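Side-chain contacts in PipY (Synechococcus elongatus, PDB 5NLC), which binds pyridoxal 5'-phosphate and probably takes part in the cellular homeostasis of this vitamin B6 cofactor: residues A[89-94]-A[98-103]; A[117-122]-A[128-133]; A[149-154]-A[173-178]; A[154-159]-A[165-170]. All blocks are in the same frame, centred on the assembly; numbering follows the deposited sequence.

Interaction 1: residues A[89-94]-A[98-103]; sequences HSVDSW and ERLDRI. With PO4 (phosphate ion), chain C.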
loop_
_atom_site.group_PDB
_atom_site.type_symbol
_atom_site.label_atom_id
_atom_site.label_comp_id
_atom_site.label_asym_id
_atom_site.label_seq_id
_atom_site.Cartn_x
_atom_site.Cartn_y
_atom_site.Cartn_z
ATOM N N HIS A 89 -2.719 0.209 2.919
ATOM C CA HIS A 89 -2.320 -1.021 2.188
ATOM C C HIS A 89 -2.350 -2.278 3.020
ATOM O O HIS A 89 -2.332 -3.366 2.474
ATOM C CB HIS A 89 -0.925 -0.855 1.577
ATOM C CG HIS A 89 -0.863 0.198 0.521
ATOM N ND1 HIS A 89 -0.549 -0.104 -0.785
ATOM C CD2 HIS A 89 -1.062 1.549 0.563
ATOM C CE1 HIS A 89 -0.548 1.017 -1.498
ATOM N NE2 HIS A 89 -0.843 2.035 -0.709
ATOM N N SER A 90 -2.453 -2.184 4.335
ATOM C CA SER A 90 -2.151 -3.280 5.195
ATOM C C SER A 90 -3.404 -3.800 5.830
ATOM O O SER A 90 -3.433 -4.095 7.030
ATOM C CB SER A 90 -1.194 -2.792 6.269
ATOM O OG SER A 90 -1.668 -1.573 6.879
ATOM N N VAL A 91 -4.492 -3.864 5.092
ATOM C CA VAL A 91 -5.716 -4.379 5.716
ATOM C C VAL A 91 -5.638 -5.885 5.774
ATOM O O VAL A 91 -5.788 -6.539 4.772
ATOM C CB VAL A 91 -6.934 -3.918 4.967
ATOM C CG1 VAL A 91 -8.179 -4.336 5.696
ATOM C CG2 VAL A 91 -6.867 -2.382 4.911
ATOM N N ASP A 92 -5.332 -6.410 6.942
ATOM C CA ASP A 92 -4.943 -7.796 7.090
ATOM C C ASP A 92 -5.987 -8.742 7.642
ATOM O O ASP A 92 -5.712 -9.930 7.853
ATOM C CB ASP A 92 -3.672 -7.852 7.955
ATOM C CG ASP A 92 -3.925 -7.391 9.392
ATOM O OD1 ASP A 92 -4.650 -6.442 9.685
ATOM O OD2 ASP A 92 -3.380 -8.028 10.261
ATOM N N SER A 93 -7.192 -8.258 7.878
ATOM C CA SER A 93 -8.237 -9.124 8.433
ATOM C C SER A 93 -9.612 -8.559 8.131
ATOM O O SER A 93 -9.762 -7.326 7.832
ATOM C CB SER A 93 -8.084 -9.191 9.952
ATOM O OG SER A 93 -8.235 -7.863 10.511
ATOM N N TRP A 94 -10.601 -9.425 8.288
ATOM C CA TRP A 94 -11.974 -9.000 8.168
ATOM C C TRP A 94 -12.249 -7.950 9.249
ATOM O O TRP A 94 -12.859 -6.889 8.994
ATOM C CB TRP A 94 -12.955 -10.192 8.320
ATOM C CG TRP A 94 -14.285 -9.709 8.641
ATOM C CD1 TRP A 94 -14.859 -9.696 9.847
ATOM C CD2 TRP A 94 -15.184 -9.012 7.765
ATOM N NE1 TRP A 94 -16.111 -9.110 9.779
ATOM C CE2 TRP A 94 -16.311 -8.657 8.514
ATOM C CE3 TRP A 94 -15.159 -8.679 6.416
ATOM C CZ2 TRP A 94 -17.413 -7.981 7.950
ATOM C CZ3 TRP A 94 -16.250 -7.985 5.871
ATOM C CH2 TRP A 94 -17.343 -7.667 6.628
ATOM N N GLU A 98 -13.787 -4.263 8.426
ATOM C CA GLU A 98 -15.083 -3.849 9.042
ATOM C C GLU A 98 -14.967 -2.603 9.893
ATOM O O GLU A 98 -15.821 -1.681 9.833
ATOM C CB GLU A 98 -15.717 -5.000 9.834
ATOM C CG GLU A 98 -17.139 -4.609 10.238
ATOM C CD GLU A 98 -18.025 -5.724 10.698
ATOM O OE1 GLU A 98 -17.569 -6.620 11.443
ATOM O OE2 GLU A 98 -19.234 -5.662 10.310
ATOM N N ARG A 99 -13.919 -2.570 10.717
ATOM C CA ARG A 99 -13.674 -1.454 11.618
ATOM C C ARG A 99 -13.425 -0.162 10.814
ATOM O O ARG A 99 -14.049 0.882 11.086
ATOM C CB ARG A 99 -12.488 -1.783 12.525
ATOM C CG ARG A 99 -12.123 -0.756 13.578
ATOM C CD ARG A 99 -13.029 -0.861 14.744
ATOM N NE ARG A 99 -12.597 -0.072 15.881
ATOM C CZ ARG A 99 -11.915 -0.526 16.930
ATOM N NH1 ARG A 99 -11.619 0.326 17.898
ATOM N NH2 ARG A 99 -11.523 -1.801 17.043
ATOM N N LEU A 100 -12.563 -0.221 9.794
ATOM C CA LEU A 100 -12.319 0.940 8.930
ATOM C C LEU A 100 -13.629 1.449 8.245
ATOM O O LEU A 100 -13.862 2.662 8.099
ATOM C CB LEU A 100 -11.295 0.592 7.862
ATOM C CG LEU A 100 -9.847 0.329 8.406
ATOM C CD1 LEU A 100 -8.986 -0.357 7.334
ATOM C CD2 LEU A 100 -9.222 1.644 8.860
ATOM N N ASP A 101 -14.416 0.521 7.782
ATOM C CA ASP A 101 -15.697 0.843 7.132
ATOM C C ASP A 101 -16.661 1.552 8.115
ATOM O O ASP A 101 -17.307 2.531 7.748
ATOM C CB ASP A 101 -16.332 -0.414 6.557
ATOM C CG ASP A 101 -17.627 -0.113 5.803
ATOM O OD1 ASP A 101 -17.542 0.303 4.639
ATOM O OD2 ASP A 101 -18.702 -0.291 6.394
ATOM N N ARG A 102 -16.728 1.082 9.348
ATOM C CA ARG A 102 -17.604 1.676 10.336
ATOM C C ARG A 102 -17.131 3.134 10.635
ATOM O O ARG A 102 -17.912 4.079 10.596
ATOM C CB ARG A 102 -17.621 0.853 11.603
ATOM C CG ARG A 102 -18.459 1.510 12.700
ATOM C CD ARG A 102 -18.660 0.638 13.937
ATOM N NE ARG A 102 -17.434 0.379 14.703
ATOM C CZ ARG A 102 -16.708 1.284 15.380
ATOM N NH1 ARG A 102 -17.002 2.592 15.396
ATOM N NH2 ARG A 102 -15.635 0.859 16.051
ATOM N N ILE A 103 -15.831 3.296 10.848
ATOM C CA ILE A 103 -15.243 4.591 11.122
ATOM C C ILE A 103 -15.356 5.506 9.938
ATOM O O ILE A 103 -15.746 6.678 10.108
ATOM C CB ILE A 103 -13.778 4.471 11.576
ATOM C CG1 ILE A 103 -13.704 3.746 12.942
ATOM C CG2 ILE A 103 -13.145 5.860 11.733
ATOM C CD1 ILE A 103 -12.296 3.172 13.250
HETATM P P PO4 C . -13.495 3.513 17.373
HETATM O O1 PO4 C . -13.299 2.489 16.290
HETATM O O2 PO4 C . -12.344 4.496 17.361
HETATM O O3 PO4 C . -14.800 4.238 17.111
HETATM O O4 PO4 C . -13.588 2.804 18.709
HETATM O O HOH W 1 -18.433 -8.913 11.789
#
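In the beta-alpha-beta unit of strand 87-91, helix 94-107 and strand 112-116, V91 and L100 join the end of the strand to the inner side of the helix, their methyls meeting tip to tip with V91 CG2 3.8 Å from L100 CD1. At the start of the helix, which S93 caps, E98 N donates to W94 O (2.8 Å). E98 CB lies over one face of the indole of W94, off-centre, 4.3 Å from the centroid of its six-membered ring. The carboxylate stands at 57° to the ring, and its OE1 takes a weak hydrogen bond from W94 NE1 (3.3 Å). A water in the indole plane accepts from NE1 at 3.1 Å and donates to OE1, a second link. On another side of the helix R99 bends at chi2 (79°), bringing NE to within 2.7 Å of O1 of a phosphate ion, probably from the crystallisation liquor, in a nearly straight bond (165°). R102 NH2 donates to the same oxygen at 2.9 Å, its NH1 to O3, and R79 NH2 also donates to the phosphate. An alanine at R99 removes the NE and NH1 donors, and the anion would probably be held less firmly, by R102 and R79. A strand leading through a short loop into an N-capped helix that packs back on it is the repeating element of this modified TIM barrel.

Interaction 2: residues A[117-122]-A[128-133]; sequences VKLLPD and WDPADL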
loop_
_atom_site.group_PDB
_atom_site.type_symbol
_atom_site.label_atom_id
_atom_site.label_comp_id
_atom_site.label_asym_id
_atom_site.label_seq_id
_atom_site.Cartn_x
_atom_site.Cartn_y
_atom_site.Cartn_z
ATOM N N VAL A 117 -2.425 -9.987 2.059
ATOM C CA VAL A 117 -2.673 -11.405 2.040
ATOM C C VAL A 117 -1.359 -12.133 2.289
ATOM O O VAL A 117 -0.344 -11.816 1.689
ATOM C CB VAL A 117 -3.181 -11.852 0.654
ATOM C CG1 VAL A 117 -3.520 -13.349 0.665
ATOM C CG2 VAL A 117 -4.436 -11.106 0.328
ATOM N N LYS A 118 -1.426 -13.167 3.114
ATOM C CA LYS A 118 -0.287 -13.979 3.452
ATOM C C LYS A 118 -0.395 -15.266 2.622
ATOM O O LYS A 118 -1.121 -16.168 2.950
ATOM C CB LYS A 118 -0.255 -14.272 4.959
ATOM C CG LYS A 118 0.898 -15.137 5.398
ATOM C CD LYS A 118 0.953 -15.397 6.907
ATOM C CE LYS A 118 1.495 -14.196 7.647
ATOM N NZ LYS A 118 1.652 -14.530 9.102
ATOM N N LEU A 119 0.345 -15.302 1.544
ATOM C CA LEU A 119 0.432 -16.437 0.688
ATOM C C LEU A 119 1.543 -17.426 1.090
ATOM O O LEU A 119 1.576 -18.515 0.588
ATOM C CB LEU A 119 0.672 -15.930 -0.742
ATOM C CG LEU A 119 -0.512 -15.229 -1.439
ATOM C CD1 LEU A 119 -0.023 -14.632 -2.743
ATOM C CD2 LEU A 119 -1.598 -16.226 -1.742
ATOM N N LEU A 120 2.463 -17.029 1.952
ATOM C CA LEU A 120 3.522 -17.880 2.480
ATOM C C LEU A 120 3.610 -17.746 4.003
ATOM O O LEU A 120 3.328 -16.653 4.543
ATOM C CB LEU A 120 4.880 -17.473 1.856
ATOM C CG LEU A 120 5.137 -17.899 0.407
ATOM C CD1 LEU A 120 6.435 -17.241 -0.065
ATOM C CD2 LEU A 120 5.251 -19.421 0.338
ATOM N N PRO A 121 4.093 -18.807 4.697
ATOM C CA PRO A 121 4.318 -18.667 6.142
ATOM C C PRO A 121 5.260 -17.492 6.440
ATOM O O PRO A 121 6.225 -17.269 5.704
ATOM C CB PRO A 121 4.980 -20.005 6.519
ATOM C CG PRO A 121 4.411 -20.976 5.525
ATOM C CD PRO A 121 4.421 -20.179 4.248
ATOM N N ASP A 122 4.935 -16.727 7.481
ATOM C CA ASP A 122 5.776 -15.623 7.891
ATOM C C ASP A 122 5.526 -15.326 9.370
ATOM O O ASP A 122 4.488 -14.805 9.722
ATOM C CB ASP A 122 5.490 -14.390 7.026
ATOM C CG ASP A 122 6.544 -13.261 7.194
ATOM O OD1 ASP A 122 7.398 -13.329 8.106
ATOM O OD2 ASP A 122 6.485 -12.266 6.403
ATOM N N TRP A 128 -4.047 -11.785 5.608
ATOM C CA TRP A 128 -5.220 -12.624 5.510
ATOM C C TRP A 128 -4.751 -14.021 5.131
ATOM O O TRP A 128 -3.865 -14.169 4.288
ATOM C CB TRP A 128 -6.166 -12.190 4.399
ATOM C CG TRP A 128 -7.022 -10.982 4.523
ATOM C CD1 TRP A 128 -6.640 -9.656 4.305
ATOM C CD2 TRP A 128 -8.398 -10.944 4.777
ATOM N NE1 TRP A 128 -7.708 -8.834 4.440
ATOM C CE2 TRP A 128 -8.805 -9.588 4.700
ATOM C CE3 TRP A 128 -9.360 -11.922 4.997
ATOM C CZ2 TRP A 128 -10.101 -9.206 4.856
ATOM C CZ3 TRP A 128 -10.621 -11.514 5.156
ATOM C CH2 TRP A 128 -10.978 -10.178 5.109
ATOM N N ASP A 129 -5.400 -15.027 5.675
ATOM C CA ASP A 129 -5.280 -16.382 5.149
ATOM C C ASP A 129 -6.092 -16.406 3.813
ATOM O O ASP A 129 -7.228 -15.906 3.798
ATOM C CB ASP A 129 -5.840 -17.352 6.148
ATOM C CG ASP A 129 -6.149 -18.686 5.539
ATOM O OD1 ASP A 129 -5.220 -19.481 5.422
ATOM O OD2 ASP A 129 -7.335 -18.919 5.172
ATOM N N PRO A 130 -5.508 -16.874 2.698
ATOM C CA PRO A 130 -6.262 -16.850 1.398
ATOM C C PRO A 130 -7.634 -17.464 1.353
ATOM O O PRO A 130 -8.528 -16.929 0.641
ATOM C CB PRO A 130 -5.344 -17.567 0.386
ATOM C CG PRO A 130 -4.018 -17.601 1.053
ATOM C CD PRO A 130 -4.197 -17.499 2.537
ATOM N N ALA A 131 -7.810 -18.563 2.078
ATOM C CA ALA A 131 -9.144 -19.222 2.192
ATOM C C ALA A 131 -10.186 -18.355 2.904
ATOM O O ALA A 131 -11.371 -18.210 2.475
ATOM C CB ALA A 131 -8.997 -20.562 2.919
ATOM N N ASP A 132 -9.733 -17.724 3.995
ATOM C CA ASP A 132 -10.582 -16.785 4.724
ATOM C C ASP A 132 -10.932 -15.593 3.832
ATOM O O ASP A 132 -12.082 -15.188 3.786
ATOM C CB ASP A 132 -9.920 -16.346 6.063
ATOM C CG ASP A 132 -10.845 -15.488 6.974
ATOM O OD1 ASP A 132 -12.117 -15.695 7.060
ATOM O OD2 ASP A 132 -10.262 -14.573 7.658
ATOM N N LEU A 133 -9.947 -15.035 3.130
ATOM C CA LEU A 133 -10.229 -13.913 2.226
ATOM C C LEU A 133 -11.276 -14.310 1.169
ATOM O O LEU A 133 -12.235 -13.616 0.966
ATOM C CB LEU A 133 -8.967 -13.389 1.521
ATOM C CG LEU A 133 -9.150 -12.215 0.548
ATOM C CD1 LEU A 133 -9.972 -11.043 1.110
ATOM C CD2 LEU A 133 -7.761 -11.786 0.059
#
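The indole of W128, whose backbone bridges to V117, carries L133 CD1 over the centre of one face, 3.8 Å above the plane, while its NE1 makes a weak hydrogen bond to V91 O. The other methyl of the same leucine reaches across the contact: with CG anti to the backbone N (chi1 180°), L133 CD2 comes to 3.4 Å from V117 CG2, tighter than ordinary van der Waals contact. These two side chains cross at about a right angle. Beside them the backbones are tied by K118 N donating to W128 O, 2.9 Å and nearly straight at 169°. Next along, the P130 ring packs on the loop, its CD 3.4 Å from K118 O and its CG 3.9 Å from L119 CD2. The lysine chain leads off along its own loop, where K118 NZ donates to D122 O (2.9 Å) and also to K125 O, so two carbonyls hold the ammonium and bind the loop to itself. D129 starts the helix: its OD2 accepts from D132 N at 2.9 Å. An aspartate N-cap followed by proline in the first turn, set against the loop leaving strand 112-116, makes the strand-to-helix connection of a TIM-type barrel.

Interaction 3: residues A[149-154]-A[173-178]; sequences RGLMVI and TFAAEL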
loop_
_atom_site.group_PDB
_atom_site.type_symbol
_atom_site.label_atom_id
_atom_site.label_comp_id
_atom_site.label_asym_id
_atom_site.label_seq_id
_atom_site.Cartn_x
_atom_site.Cartn_y
_atom_site.Cartn_z
ATOM N N ARG A 149 -9.376 -1.865 -3.380
ATOM C CA ARG A 149 -8.867 -1.690 -4.737
ATOM C C ARG A 149 -7.853 -2.739 -5.145
ATOM O O ARG A 149 -7.442 -2.760 -6.312
ATOM C CB ARG A 149 -8.192 -0.299 -4.838
ATOM C CG ARG A 149 -9.166 0.857 -4.652
ATOM C CD ARG A 149 -10.336 0.841 -5.627
ATOM N NE ARG A 149 -9.826 0.787 -6.975
ATOM C CZ ARG A 149 -9.226 1.812 -7.594
ATOM N NH1 ARG A 149 -8.781 1.610 -8.842
ATOM N NH2 ARG A 149 -9.089 3.041 -7.000
ATOM N N GLY A 150 -7.480 -3.610 -4.238
ATOM C CA GLY A 150 -6.461 -4.651 -4.589
ATOM C C GLY A 150 -5.850 -5.401 -3.456
ATOM O O GLY A 150 -6.408 -5.432 -2.414
ATOM N N LEU A 151 -4.670 -6.042 -3.721
ATOM C CA LEU A 151 -3.985 -6.870 -2.781
ATOM C C LEU A 151 -2.613 -6.290 -2.514
ATOM O O LEU A 151 -2.037 -5.695 -3.442
ATOM C CB LEU A 151 -3.765 -8.300 -3.321
ATOM C CG LEU A 151 -4.969 -9.114 -3.659
ATOM C CD1 LEU A 151 -4.478 -10.547 -3.916
ATOM C CD2 LEU A 151 -5.985 -9.076 -2.533
ATOM N N MET A 152 -2.155 -6.426 -1.269
ATOM C CA MET A 152 -0.785 -6.172 -0.897
ATOM C C MET A 152 -0.116 -7.517 -0.534
ATOM O O MET A 152 -0.633 -8.268 0.226
ATOM C CB MET A 152 -0.669 -5.213 0.275
ATOM C CG MET A 152 0.775 -4.857 0.663
ATOM S SD MET A 152 0.957 -3.864 2.137
ATOM C CE MET A 152 2.420 -2.948 1.700
ATOM N N VAL A 153 1.062 -7.782 -1.106
ATOM C CA VAL A 153 1.844 -8.955 -0.748
ATOM C C VAL A 153 3.271 -8.555 -0.392
ATOM O O VAL A 153 3.889 -7.798 -1.157
ATOM C CB VAL A 153 1.805 -9.906 -1.948
ATOM C CG1 VAL A 153 2.789 -10.979 -1.821
ATOM C CG2 VAL A 153 0.423 -10.525 -2.021
ATOM N N ILE A 154 3.762 -8.993 0.776
ATOM C CA ILE A 154 5.092 -8.655 1.236
ATOM C C ILE A 154 5.824 -9.980 1.408
ATOM O O ILE A 154 5.339 -10.880 2.112
ATOM C CB ILE A 154 5.081 -7.919 2.591
ATOM C CG1 ILE A 154 4.106 -6.712 2.533
ATOM C CG2 ILE A 154 6.505 -7.648 3.024
ATOM C CD1 ILE A 154 4.031 -5.952 3.838
ATOM N N THR A 173 -1.914 -13.793 -9.983
ATOM C CA THR A 173 -2.837 -14.834 -10.360
ATOM C C THR A 173 -4.083 -14.886 -9.468
ATOM O O THR A 173 -5.234 -14.867 -9.931
ATOM C CB THR A 173 -2.031 -16.155 -10.457
ATOM O OG1 THR A 173 -1.085 -15.990 -11.529
ATOM C CG2 THR A 173 -2.914 -17.265 -10.842
ATOM N N PHE A 174 -3.851 -14.904 -8.175
ATOM C CA PHE A 174 -4.916 -14.908 -7.179
ATOM C C PHE A 174 -5.795 -13.645 -7.240
ATOM O O PHE A 174 -6.986 -13.793 -7.146
ATOM C CB PHE A 174 -4.290 -15.067 -5.809
ATOM C CG PHE A 174 -5.244 -15.249 -4.679
ATOM C CD1 PHE A 174 -6.383 -16.046 -4.785
ATOM C CD2 PHE A 174 -4.935 -14.676 -3.440
ATOM C CE1 PHE A 174 -7.221 -16.249 -3.707
ATOM C CE2 PHE A 174 -5.756 -14.892 -2.350
ATOM C CZ PHE A 174 -6.885 -15.697 -2.463
ATOM N N ALA A 175 -5.194 -12.451 -7.399
ATOM C CA ALA A 175 -5.974 -11.223 -7.517
ATOM C C ALA A 175 -6.924 -11.324 -8.703
ATOM O O ALA A 175 -8.107 -10.912 -8.582
ATOM C CB ALA A 175 -5.117 -9.962 -7.586
ATOM N N ALA A 176 -6.459 -11.889 -9.820
ATOM C CA ALA A 176 -7.367 -12.047 -10.963
ATOM C C ALA A 176 -8.492 -13.041 -10.612
ATOM O O ALA A 176 -9.684 -12.825 -10.946
ATOM C CB ALA A 176 -6.580 -12.492 -12.192
ATOM N N GLU A 177 -8.164 -14.120 -9.913
ATOM C CA GLU A 177 -9.235 -14.996 -9.458
ATOM C C GLU A 177 -10.213 -14.300 -8.537
ATOM O O GLU A 177 -11.400 -14.521 -8.655
ATOM C CB GLU A 177 -8.725 -16.219 -8.714
ATOM C CG GLU A 177 -8.128 -17.231 -9.618
ATOM C CD GLU A 177 -9.089 -17.696 -10.746
ATOM O OE1 GLU A 177 -8.690 -17.572 -11.946
ATOM O OE2 GLU A 177 -10.217 -18.104 -10.418
ATOM N N LEU A 178 -9.712 -13.516 -7.586
ATOM C CA LEU A 178 -10.616 -12.856 -6.682
ATOM C C LEU A 178 -11.493 -11.878 -7.440
ATOM O O LEU A 178 -12.674 -11.695 -7.083
ATOM C CB LEU A 178 -9.842 -12.129 -5.552
ATOM C CG LEU A 178 -9.171 -13.017 -4.553
ATOM C CD1 LEU A 178 -8.439 -12.119 -3.601
ATOM C CD2 LEU A 178 -10.096 -13.907 -3.814
#
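L151 leaves strand 149-152 with its CB directed at helix 173-178, and everything the two segments share is gathered round its branched end. CB itself is still 4.8 Å from A175 CB. The next atom, CG, stands anti to the carbonyl carbon (chi1 -61°) and has closed to 4.0 Å from that same A175 CB. Beyond it the chain forks. L151 CD1 sits against the alanine, 3.8 Å from A175 CB, and also approaches F174 CD2 at 4.2 Å, meeting that ring obliquely. L151 CD2 turns toward L178 and lies 4.1 Å from L178 CD1, the two leucines crossing at about a right angle. The helix presents F174, A175 and L178 as one apolar patch, in which L178 CG covers a face of the F174 ring, 3.9 Å above it and toward the rim. No hydrogen bond crosses the contact. An alanine at L151 would probably open a gap over A175 and leave F174 CD2 and L178 CD1 without their partner on the strand. The short segments run at 147° to each other, roughly antiparallel, with axes 9.0 Å apart at closest approach, consistent with the small A175 side chain at the point of nearest backbone approach. Around this point L115 of strand 112-116, V117 of the following loop and L133 of helix 130-141 also touch L151, while L178 packs on L133 and L137 and F174 on P130, so the leucine is buried between the parallel sheet and the two helices 130-141 and 161-181.

Interaction 4: residues A[154-159]-A[165-170]; sequences IAPLGL and QALFAQ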
loop_
_atom_site.group_PDB
_atom_site.type_symbol
_atom_site.label_atom_id
_atom_site.label_comp_id
_atom_site.label_asym_id
_atom_site.label_seq_id
_atom_site.Cartn_x
_atom_site.Cartn_y
_atom_site.Cartn_z
ATOM N N ILE A 154 3.762 -8.993 0.776
ATOM C CA ILE A 154 5.092 -8.655 1.236
ATOM C C ILE A 154 5.824 -9.980 1.408
ATOM O O ILE A 154 5.339 -10.880 2.112
ATOM C CB ILE A 154 5.081 -7.919 2.591
ATOM C CG1 ILE A 154 4.106 -6.712 2.533
ATOM C CG2 ILE A 154 6.505 -7.648 3.024
ATOM C CD1 ILE A 154 4.031 -5.952 3.838
ATOM N N ALA A 155 6.978 -10.104 0.773
ATOM C CA ALA A 155 7.746 -11.346 0.895
ATOM C C ALA A 155 8.327 -11.447 2.296
ATOM O O ALA A 155 8.732 -10.406 2.863
ATOM C CB ALA A 155 8.859 -11.355 -0.137
ATOM N N PRO A 156 8.321 -12.655 2.919
ATOM C CA PRO A 156 8.996 -12.875 4.168
ATOM C C PRO A 156 10.444 -12.466 4.075
ATOM O O PRO A 156 11.041 -12.574 2.986
ATOM C CB PRO A 156 8.894 -14.392 4.353
ATOM C CG PRO A 156 7.579 -14.737 3.714
ATOM C CD PRO A 156 7.513 -13.822 2.525
ATOM N N LEU A 157 11.016 -11.979 5.188
ATOM C CA LEU A 157 12.424 -11.548 5.118
ATOM C C LEU A 157 13.234 -12.796 4.824
ATOM O O LEU A 157 12.899 -13.903 5.320
ATOM C CB LEU A 157 12.891 -10.838 6.399
ATOM C CG LEU A 157 12.056 -9.612 6.829
ATOM C CD1 LEU A 157 12.586 -8.999 8.143
ATOM C CD2 LEU A 157 11.960 -8.564 5.721
ATOM N N GLY A 158 14.225 -12.653 3.950
ATOM C CA GLY A 158 15.126 -13.754 3.637
ATOM C C GLY A 158 14.634 -14.716 2.560
ATOM O O GLY A 158 15.355 -15.632 2.206
ATOM N N LEU A 159 13.431 -14.520 2.029
ATOM C CA LEU A 159 12.979 -15.258 0.844
ATOM C C LEU A 159 14.016 -15.126 -0.331
ATOM O O LEU A 159 14.569 -14.046 -0.581
ATOM C CB LEU A 159 11.626 -14.670 0.397
ATOM C CG LEU A 159 10.645 -15.655 -0.177
ATOM C CD1 LEU A 159 10.294 -16.726 0.840
ATOM C CD2 LEU A 159 9.428 -14.956 -0.736
ATOM N N GLN A 165 9.955 -14.049 -6.867
ATOM C CA GLN A 165 9.323 -14.011 -8.201
ATOM C C GLN A 165 8.048 -14.853 -8.233
ATOM O O GLN A 165 6.986 -14.392 -8.711
ATOM C CB GLN A 165 10.295 -14.567 -9.249
ATOM C CG GLN A 165 9.650 -14.505 -10.631
ATOM C CD GLN A 165 10.493 -15.122 -11.643
ATOM O OE1 GLN A 165 10.718 -16.350 -11.573
ATOM N NE2 GLN A 165 11.004 -14.311 -12.619
ATOM N N ALA A 166 8.148 -16.050 -7.719
ATOM C CA ALA A 166 7.021 -16.983 -7.731
ATOM C C ALA A 166 5.873 -16.415 -6.883
ATOM O O ALA A 166 4.673 -16.499 -7.265
ATOM C CB ALA A 166 7.448 -18.380 -7.295
ATOM N N LEU A 167 6.224 -15.790 -5.766
ATOM C CA LEU A 167 5.229 -15.185 -4.880
ATOM C C LEU A 167 4.454 -14.070 -5.540
ATOM O O LEU A 167 3.218 -14.059 -5.379
ATOM C CB LEU A 167 5.857 -14.698 -3.544
ATOM C CG LEU A 167 4.941 -13.914 -2.591
ATOM C CD1 LEU A 167 3.895 -14.770 -1.895
ATOM C CD2 LEU A 167 5.808 -13.237 -1.565
ATOM N N PHE A 168 5.176 -13.160 -6.242
ATOM C CA PHE A 168 4.564 -12.042 -6.888
ATOM C C PHE A 168 3.671 -12.489 -8.045
ATOM O O PHE A 168 2.586 -11.920 -8.257
ATOM C CB PHE A 168 5.579 -11.012 -7.315
ATOM C CG PHE A 168 6.292 -10.303 -6.156
ATOM C CD1 PHE A 168 5.713 -10.123 -4.899
ATOM C CD2 PHE A 168 7.542 -9.751 -6.410
ATOM C CE1 PHE A 168 6.410 -9.408 -3.906
ATOM C CE2 PHE A 168 8.229 -9.059 -5.462
ATOM C CZ PHE A 168 7.654 -8.894 -4.186
ATOM N N ALA A 169 4.074 -13.571 -8.706
ATOM C CA ALA A 169 3.236 -14.159 -9.770
ATOM C C ALA A 169 1.953 -14.768 -9.210
ATOM O O ALA A 169 0.853 -14.613 -9.771
ATOM C CB ALA A 169 4.067 -15.188 -10.542
ATOM N N GLN A 170 2.109 -15.449 -8.092
ATOM C CA GLN A 170 0.981 -16.052 -7.388
ATOM C C GLN A 170 0.037 -15.005 -6.931
ATOM O O GLN A 170 -1.158 -15.238 -7.023
ATOM C CB GLN A 170 1.434 -16.906 -6.241
ATOM C CG GLN A 170 0.353 -17.713 -5.523
ATOM C CD GLN A 170 0.851 -18.318 -4.220
ATOM O OE1 GLN A 170 1.988 -18.012 -3.733
ATOM N NE2 GLN A 170 0.009 -19.131 -3.610
#
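L167 CD2, from helix 161-181, meets A155, P156 and L159 of the loop that links strand 147-152 to that helix in the modified TIM barrel. Its closest partner is the backbone carbon A155 CA at 3.7 Å, with A155 CB following at 3.9 Å. From farther along the loop L159 CD2 approaches to 4.1 Å, its side chain crossing that of L167 at about a right angle, and P156 CD touches lightly at 4.5 Å. With L167 CG anti to the backbone N (chi1 174°) and chi2 near 73°, CD2 is directed at the loop. The bend of the loop is set by a type II beta turn from P156 to L159, closed by L159 N donating to P156 O (3.2 Å), with G158 taking the positive phi (85°) that such a turn requires. T164, one turn earlier in the helix, also touches A155 and L159. I154 points its CB away from the helix, and its side chain comes within about 4 Å of that of R210, which binds pyridoxal 5'-phosphate when the cofactor is present. The second methyl of L167 faces a different loop: L167 CD1 lies 3.6 Å from L119 CB.

Interaction 3 is the buried one, wholly apolar and set between sheet and helix; interactions 1 and 2 are partly buried and mix methyl contacts with hydrogen bonds, and interaction 4 is a surface contact of aliphatic groups. Interactions 3 and 4 use the same helix, 161-181, and share I154, with V153 CG1 packing on L167 CG between them. Interactions 2 and 3 adjoin through L133 with L178 and V117 with L151. W128 of interaction 2 lies against residues 91-94 of interaction 1. Interaction 1 alone binds an ion, a phosphate probably from the crystallisation liquor, through its arginines, whereas I154, shared by interactions 3 and 4, comes nearest the cofactor-binding R210.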